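Local atomic coordinates of putative TetR family transcriptional regulator (PDB entry 3BQY), a protein that probably binds DNA at regulatory regions of genes and controls their transcription, most likely as a repressor of the TetR family. Residues R6-A11 with R41-K46. Residues are numbered along the deposited sequence; the frame is centred on the assembly and turned at random.
Sequences RTVQTA and RYFAAK
Phe43 reaches out from the end of the predicted helix-turn-helix of this TetR-type DNA-binding domain and brings the far end of its ring up to Thr7 and Val8 of helix 4-18. The contact thus ties the first helix of the domain to the link between helix 36-42, probably the recognition helix, as in other TetR-family proteins, and helix 46-57. Thr7 and Phe43 approach from opposite directions, and the threonine methyl does the touching: CG2 of Thr7 lies 3.5 Å from CE2 of Phe43. With OG1 beside the backbone N (chi1 -61°), the methyl CG2 stands anti to that nitrogen, and OG1 hydrogen-bonds to the carbonyl oxygen of Asp3. The polar end of this buried threonine is therefore satisfied by the residue just ahead of the helix, leaving an apolar branch for the ring. Val8 crosses the phenylalanine side chain at about a right angle; its CG2, like CG2 of Thr7, comes to the ring obliquely. On Phe43, CG stands anti to the carbonyl carbon (chi1 -59°), which carries the ring toward helix 4-18; Leu49 and Ala52 of helix 46-57 also touch it, while Leu28 and Met32 of helix 25-32 pack on Thr7. An alanine in place of Phe43 would remove the ring and would probably leave a gap beside Thr7 and Val8, weakening the hold of this link on the first helix. No hydrogen bond joins the two segments; at the ring's outermost carbon, CZ of Phe43, the CG2 branch of Val8 rests 3.9 Å away.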
ATOM      1  N   ARG A   6      -6.610 -26.858  -7.326  1.00 36.00           N
ATOM      2  CA  ARG A   6      -5.947 -27.588  -6.250  0.50 35.48           C
ATOM      3  C   ARG A   6      -4.538 -27.056  -6.011  1.00 34.93           C
ATOM      4  O   ARG A   6      -4.074 -26.997  -4.865  1.00 34.73           O
ATOM      5  CB  ARG A   6      -5.904 -29.083  -6.571  0.50 35.63           C
ATOM      6  CG  ARG A   6      -7.277 -29.708  -6.750  0.50 35.80           C
ATOM      7  CD  ARG A   6      -7.192 -31.196  -7.067  0.50 36.04           C
ATOM      8  NE  ARG A   6      -8.520 -31.793  -7.188  0.50 36.13           N
ATOM      9  CZ  ARG A   6      -8.763 -33.026  -7.627  0.50 36.72           C
ATOM     10  NH1 ARG A   6      -7.768 -33.823  -8.002  0.50 37.01           N
ATOM     11  NH2 ARG A   6     -10.012 -33.467  -7.694  0.50 36.95           N
ATOM     12  N   THR A   7      -3.866 -26.681  -7.101  1.00 33.16           N
ATOM     13  CA  THR A   7      -2.560 -26.043  -7.037  1.00 32.09           C
ATOM     14  C   THR A   7      -2.658 -24.698  -6.329  1.00 31.21           C
ATOM     15  O   THR A   7      -1.828 -24.396  -5.472  1.00 30.65           O
ATOM     16  CB  THR A   7      -1.959 -25.874  -8.428  1.00 32.26           C
ATOM     17  OG1 THR A   7      -1.802 -27.174  -9.004  1.00 33.86           O
ATOM     18  CG2 THR A   7      -0.595 -25.214  -8.367  1.00 31.64           C
ATOM     19  N   VAL A   8      -3.682 -23.905  -6.660  1.00 29.86           N
ATOM     20  CA  VAL A   8      -3.882 -22.619  -5.991  1.00 29.61           C
ATOM     21  C   VAL A   8      -4.132 -22.809  -4.484  1.00 29.02           C
ATOM     22  O   VAL A   8      -3.590 -22.073  -3.657  1.00 28.20           O
ATOM     23  CB  VAL A   8      -5.042 -21.798  -6.624  1.00 30.54           C
ATOM     24  CG1 VAL A   8      -5.365 -20.561  -5.752  1.00 27.98           C
ATOM     25  CG2 VAL A   8      -4.654 -21.359  -8.056  1.00 31.42           C
ATOM     26  N   GLN A   9      -4.931 -23.809  -4.132  1.00 28.47           N
ATOM     27  CA  GLN A   9      -5.228 -24.069  -2.726  1.00 28.57           C
ATOM     28  C   GLN A   9      -3.973 -24.494  -1.962  1.00 27.59           C
ATOM     29  O   GLN A   9      -3.722 -24.023  -0.863  1.00 26.90           O
ATOM     30  CB  GLN A   9      -6.323 -25.133  -2.580  1.00 28.85           C
ATOM     31  CG  GLN A   9      -6.835 -25.268  -1.149  1.00 33.06           C
ATOM     32  CD  GLN A   9      -7.295 -23.932  -0.548  1.00 38.21           C
ATOM     33  OE1 GLN A   9      -8.293 -23.356  -0.984  1.00 41.21           O
ATOM     34  NE2 GLN A   9      -6.556 -23.432   0.451  1.00 39.28           N
ATOM     35  N   THR A  10      -3.198 -25.390  -2.549  1.00 27.68           N
ATOM     36  CA  THR A  10      -1.934 -25.830  -1.943  1.00 28.00           C
ATOM     37  C   THR A  10      -0.972 -24.646  -1.735  1.00 27.47           C
ATOM     38  O   THR A  10      -0.356 -24.511  -0.667  1.00 27.34           O
ATOM     39  CB  THR A  10      -1.299 -26.969  -2.752  1.00 27.85           C
ATOM     40  OG1 THR A  10      -2.208 -28.079  -2.771  1.00 28.75           O
ATOM     41  CG2 THR A  10       0.022 -27.438  -2.114  1.00 28.59           C
ATOM     42  N   ALA A  11      -0.876 -23.782  -2.743  1.00 27.39           N
ATOM     43  CA  ALA A  11      -0.060 -22.582  -2.666  1.00 27.06           C
ATOM     44  C   ALA A  11      -0.513 -21.644  -1.542  1.00 27.20           C
ATOM     45  O   ALA A  11       0.316 -21.145  -0.777  1.00 27.23           O
ATOM     46  CB  ALA A  11      -0.027 -21.871  -4.022  1.00 27.98           C
ATOM     47  N   ARG A  41       3.198 -26.379 -16.585  1.00 34.77           N
ATOM     48  CA  ARG A  41       2.158 -26.649 -17.579  1.00 36.18           C
ATOM     49  C   ARG A  41       0.832 -25.969 -17.219  1.00 36.51           C
ATOM     50  O   ARG A  41       0.052 -25.628 -18.104  1.00 36.88           O
ATOM     51  CB  ARG A  41       1.975 -28.156 -17.790  1.00 35.93           C
ATOM     52  CG  ARG A  41       3.122 -28.781 -18.569  1.00 37.05           C
ATOM     53  CD  ARG A  41       2.815 -30.221 -19.033  1.00 37.80           C
ATOM     54  NE  ARG A  41       2.927 -31.197 -17.944  1.00 40.76           N
ATOM     55  CZ  ARG A  41       3.998 -31.964 -17.721  1.00 42.11           C
ATOM     56  NH1 ARG A  41       5.065 -31.882 -18.511  1.00 43.14           N
ATOM     57  NH2 ARG A  41       4.001 -32.824 -16.706  1.00 42.36           N
ATOM     58  N   TYR A  42       0.594 -25.758 -15.926  1.00 36.62           N
ATOM     59  CA  TYR A  42      -0.612 -25.067 -15.446  1.00 36.99           C
ATOM     60  C   TYR A  42      -0.419 -23.568 -15.283  1.00 35.93           C
ATOM     61  O   TYR A  42      -1.345 -22.791 -15.504  1.00 36.58           O
ATOM     62  CB  TYR A  42      -1.123 -25.709 -14.145  1.00 37.88           C
ATOM     63  CG  TYR A  42      -1.560 -27.133 -14.384  1.00 40.29           C
ATOM     64  CD1 TYR A  42      -2.841 -27.417 -14.897  1.00 42.34           C
ATOM     65  CD2 TYR A  42      -0.684 -28.199 -14.160  1.00 41.15           C
ATOM     66  CE1 TYR A  42      -3.239 -28.738 -15.157  1.00 42.35           C
ATOM     67  CE2 TYR A  42      -1.070 -29.515 -14.412  1.00 42.16           C
ATOM     68  CZ  TYR A  42      -2.346 -29.779 -14.911  1.00 42.21           C
ATOM     69  OH  TYR A  42      -2.720 -31.090 -15.162  1.00 42.31           O
ATOM     70  N   PHE A  43       0.787 -23.165 -14.899  1.00 34.38           N
ATOM     71  CA  PHE A  43       1.122 -21.761 -14.724  1.00 33.42           C
ATOM     72  C   PHE A  43       2.450 -21.498 -15.407  1.00 32.69           C
ATOM     73  O   PHE A  43       3.476 -21.998 -14.953  1.00 33.31           O
ATOM     74  CB  PHE A  43       1.229 -21.417 -13.229  1.00 32.33           C
ATOM     75  CG  PHE A  43      -0.024 -21.685 -12.472  1.00 32.88           C
ATOM     76  CD1 PHE A  43      -1.067 -20.775 -12.503  1.00 32.13           C
ATOM     77  CD2 PHE A  43      -0.182 -22.873 -11.769  1.00 32.87           C
ATOM     78  CE1 PHE A  43      -2.256 -21.035 -11.820  1.00 34.77           C
ATOM     79  CE2 PHE A  43      -1.355 -23.136 -11.081  1.00 34.71           C
ATOM     80  CZ  PHE A  43      -2.390 -22.209 -11.100  1.00 32.46           C
ATOM     81  N   ALA A  44       2.437 -20.695 -16.463  1.00 31.51           N
ATOM     82  CA  ALA A  44       3.651 -20.437 -17.247  1.00 30.44           C
ATOM     83  C   ALA A  44       4.776 -19.819 -16.410  1.00 29.51           C
ATOM     84  O   ALA A  44       5.956 -20.047 -16.682  1.00 28.93           O
ATOM     85  CB  ALA A  44       3.337 -19.554 -18.452  1.00 30.47           C
ATOM     86  N   ALA A  45       4.397 -19.042 -15.392  1.00 28.10           N
ATOM     87  CA  ALA A  45       5.349 -18.380 -14.517  1.00 27.22           C
ATOM     88  C   ALA A  45       4.752 -18.276 -13.116  1.00 27.03           C
ATOM     89  O   ALA A  45       3.529 -18.395 -12.945  1.00 26.44           O
ATOM     90  CB  ALA A  45       5.678 -16.997 -15.054  1.00 26.14           C
ATOM     91  N   LYS A  46       5.609 -18.058 -12.126  1.00 25.82           N
ATOM     92  CA  LYS A  46       5.145 -17.860 -10.748  1.00 27.03           C
ATOM     93  C   LYS A  46       4.184 -16.670 -10.637  1.00 26.23           C
ATOM     94  O   LYS A  46       3.211 -16.739  -9.889  1.00 26.28           O
ATOM     95  CB  LYS A  46       6.305 -17.712  -9.745  1.00 27.19           C
ATOM     96  CG  LYS A  46       5.783 -17.757  -8.275  1.00 28.39           C
ATOM     97  CD  LYS A  46       6.920 -17.753  -7.256  1.00 30.51           C
ATOM     98  CE  LYS A  46       7.677 -16.455  -7.270  1.00 34.35           C
ATOM     99  NZ  LYS A  46       8.477 -16.328  -6.011  1.00 37.84           N
TER